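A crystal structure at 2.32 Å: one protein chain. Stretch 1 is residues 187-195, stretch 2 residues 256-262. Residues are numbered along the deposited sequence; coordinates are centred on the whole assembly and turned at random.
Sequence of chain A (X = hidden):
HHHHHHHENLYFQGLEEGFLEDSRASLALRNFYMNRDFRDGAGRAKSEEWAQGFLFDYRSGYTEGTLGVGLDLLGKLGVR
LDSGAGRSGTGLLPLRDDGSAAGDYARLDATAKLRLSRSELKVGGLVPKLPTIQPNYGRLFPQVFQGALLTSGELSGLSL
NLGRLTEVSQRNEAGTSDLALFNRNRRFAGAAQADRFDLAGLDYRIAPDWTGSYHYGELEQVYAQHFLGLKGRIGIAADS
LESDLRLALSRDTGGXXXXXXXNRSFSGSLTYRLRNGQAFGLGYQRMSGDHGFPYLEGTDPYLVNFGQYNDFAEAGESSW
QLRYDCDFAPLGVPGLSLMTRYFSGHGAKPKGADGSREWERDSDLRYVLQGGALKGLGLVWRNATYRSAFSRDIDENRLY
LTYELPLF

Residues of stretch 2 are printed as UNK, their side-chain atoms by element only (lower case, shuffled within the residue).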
# COMPACT_ATOMS: atom_id res chain seq x y z
N ARG A 187 12.68 -15.75 5.48
CA ARG A 187 12.71 -16.02 4.03
C ARG A 187 14.07 -15.77 3.39
O ARG A 187 14.43 -16.42 2.40
CB ARG A 187 11.66 -15.17 3.31
CG ARG A 187 10.24 -15.66 3.50
CD ARG A 187 9.25 -14.57 3.15
NE ARG A 187 7.89 -15.04 3.38
CZ ARG A 187 6.81 -14.28 3.26
NH1 ARG A 187 6.94 -13.00 2.91
NH2 ARG A 187 5.61 -14.80 3.49
N PHE A 188 14.80 -14.83 3.95
CA PHE A 188 16.10 -14.46 3.44
C PHE A 188 17.15 -14.69 4.52
O PHE A 188 16.81 -15.14 5.61
CB PHE A 188 16.03 -13.00 2.99
CG PHE A 188 14.84 -12.72 2.13
CD1 PHE A 188 14.72 -13.33 0.88
CD2 PHE A 188 13.82 -11.88 2.57
CE1 PHE A 188 13.62 -13.09 0.08
CE2 PHE A 188 12.71 -11.64 1.77
CZ PHE A 188 12.60 -12.24 0.52
N ALA A 189 18.42 -14.39 4.23
CA ALA A 189 19.49 -14.63 5.19
C ALA A 189 19.40 -13.75 6.44
O ALA A 189 19.64 -14.21 7.56
CB ALA A 189 20.85 -14.47 4.53
N GLY A 190 19.05 -12.48 6.24
CA GLY A 190 18.85 -11.55 7.34
C GLY A 190 18.10 -10.34 6.82
O GLY A 190 17.80 -10.28 5.63
N ALA A 191 17.78 -9.37 7.69
CA ALA A 191 17.09 -8.17 7.22
C ALA A 191 18.07 -7.09 6.79
O ALA A 191 18.23 -6.08 7.47
CB ALA A 191 16.10 -7.62 8.26
N ALA A 192 18.72 -7.32 5.66
CA ALA A 192 19.72 -6.42 5.11
C ALA A 192 19.25 -4.96 5.05
O ALA A 192 18.08 -4.68 4.81
CB ALA A 192 20.12 -6.89 3.74
N GLN A 193 20.19 -4.04 5.27
CA GLN A 193 19.89 -2.61 5.22
C GLN A 193 20.71 -1.91 4.16
O GLN A 193 21.79 -2.38 3.80
CB GLN A 193 20.17 -1.97 6.58
CG GLN A 193 19.28 -2.46 7.69
CD GLN A 193 20.07 -2.86 8.91
OE1 GLN A 193 21.13 -3.48 8.79
NE2 GLN A 193 19.58 -2.50 10.09
N ALA A 194 20.21 -0.77 3.67
CA ALA A 194 20.98 0.04 2.73
C ALA A 194 20.74 1.54 2.90
O ALA A 194 19.79 1.95 3.56
CB ALA A 194 20.70 -0.37 1.30
N ASP A 195 21.61 2.33 2.28
CA ASP A 195 21.51 3.79 2.35
C ASP A 195 20.57 4.33 1.29
O ASP A 195 20.07 5.44 1.42
CB ASP A 195 22.87 4.43 2.14
CG ASP A 195 23.86 4.09 3.22
OD1 ASP A 195 23.72 4.62 4.34
OD2 ASP A 195 24.78 3.29 2.95
N UNK A 256 24.91 -8.17 -1.93
CA UNK A 256 23.92 -9.18 -1.54
C UNK A 256 23.84 -9.37 -0.03
O UNK A 256 23.98 -10.48 0.46
c UNK A 256 24.22 -10.52 -2.21
N UNK A 257 23.61 -8.30 0.70
CA UNK A 257 23.59 -8.40 2.16
C UNK A 257 22.40 -9.22 2.66
O UNK A 257 22.29 -9.45 3.86
n UNK A 257 25.59 -3.78 2.51
c UNK A 257 25.57 -2.46 2.64
c UNK A 257 23.55 -7.00 2.77
n UNK A 257 24.48 -1.84 3.10
n UNK A 257 26.62 -1.75 2.29
c UNK A 257 24.49 -4.67 2.87
c UNK A 257 24.67 -6.08 2.30
N UNK A 258 21.55 -9.67 1.74
CA UNK A 258 20.32 -10.35 2.09
C UNK A 258 20.14 -11.87 2.27
O UNK A 258 19.17 -12.25 2.93
N UNK A 259 20.95 -12.75 1.69
CA UNK A 259 21.94 -12.49 0.67
C UNK A 259 21.45 -12.90 -0.71
O UNK A 259 20.82 -12.11 -1.40
N UNK A 260 21.74 -14.12 -1.13
CA UNK A 260 21.33 -14.55 -2.46
C UNK A 260 19.82 -14.67 -2.55
O UNK A 260 19.18 -15.31 -1.70
c UNK A 260 22.11 -17.72 -4.56
c UNK A 260 20.11 -19.04 -5.17
n UNK A 260 21.05 -18.69 -4.29
c UNK A 260 21.97 -15.89 -2.84
c UNK A 260 21.67 -16.30 -4.27
n UNK A 260 19.19 -19.93 -4.83
n UNK A 260 20.09 -18.51 -6.39
N UNK A 261 19.24 -14.06 -3.57
CA UNK A 261 17.79 -14.07 -3.72
C UNK A 261 17.37 -14.33 -5.16
O UNK A 261 17.92 -13.74 -6.10
c UNK A 261 15.74 -12.57 -3.67
c UNK A 261 17.22 -11.18 -1.21
c UNK A 261 17.28 -12.61 -1.70
c UNK A 261 17.18 -12.72 -3.23
N UNK A 262 16.38 -15.20 -5.33
CA UNK A 262 15.78 -15.44 -6.64
C UNK A 262 14.28 -15.66 -6.45
O UNK A 262 13.85 -16.71 -6.00
c UNK A 262 16.46 -16.64 -7.33
c UNK A 262 15.68 -17.15 -8.54
o UNK A 262 15.73 -18.37 -8.79
o UNK A 262 15.03 -16.36 -9.26
O HOH W 1 23.71 1.03 1.69

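Position 256 carries a single side-chain carbon, which touches nothing on stretch 1, so it is alanine. The CA-to-CB bond of A256 points away from stretch 1, and so small a methyl group asks nothing of it; the residue opens the type I beta turn that runs to position 259.

Position 257 has seven side-chain atoms: three carbons in a row, a nitrogen, then a carbon bearing two more nitrogens. One of the terminal nitrogens meets the backbone oxygen of Q193, and the first carbon lies against A192. The end group is a guanidinium, and the residue is arginine. The chain of R257 leaves its backbone toward stretch 1 with chi1 at m and then runs extended, chi2 and chi3 both t. This reach brings R257 NH1 to 2.8 Å from Q193 O, a hydrogen bond in which the carbonyl oxygen lies at the edge of the guanidinium, near its plane, where the N-H groups point. A water accepts a weak hydrogen bond from R257 NH1 and also binds D195, accepting from its N and donating to its OD2. At the other end of the side chain, R257 CB packs 3.6 Å from A192 CB, so the arginine offers carbon near its root and polarity at its tip.

Position 258 has no side-chain atoms; its backbone alone touches stretch 1, at F188, A189, G190 and A192. It is glycine. G258 CA is 5.0 Å from A192 CA, the nearest CA pair across the stretches. The carbonyl oxygen G258 O accepts two weak hydrogen bonds, from A189 N at 2.6 Å, where the angle is poor, and from G190 N at 3.3 Å. F188 CB also lies 3.2 Å from G258 O. A beta carbon here would be crowded from within its own stretch, by a methyl carbon of position 261 at 3.3 Å.

Position 259 again has no side-chain atoms, and its backbone nitrogen meets the methyl of A189: a second glycine, preceded by a cis peptide bond. An ideal beta carbon on G259 would lie 2.9 Å from A256 O, a clash inside the turn. Across the interface, A189 CB approaches G259 N to 3.3 Å.

Position 260 repeats the pattern of three carbons, a nitrogen and a carbon with two nitrogens, touches nothing on stretch 1, and is a second arginine. R260 points away from stretch 1; its exposed setting suits a charged group.

Position 261 has four carbons, forked at the first, with one arm two carbons long, and a carbon of that arm lies against the F188 ring. This is isoleucine. I261 is buried and points toward stretch 1, where I261 CG1 packs 3.7 Å from F188 CD1, an apolar contact well suited to a branched hydrocarbon.

Position 262 has two carbons, the second carrying two oxygens, and touches nothing on stretch 1, which makes it aspartate. D262 points away, and it is partly exposed, where a carboxylate can meet solvent.

The contact, 357 Å² in all, thus combines three elements. The carbonyl oxygen of G258 meets two successive amides of stretch 1, those of A189 and G190, while the lack of a side chain there spares a crowded spot beside I261. F188 and I261 add a buried apolar pair, while R257 extends the contact along stretch 1 to the backbone of Q193 and, through water, to D195.

Stretch 2, residues 256-262: ARGGRID
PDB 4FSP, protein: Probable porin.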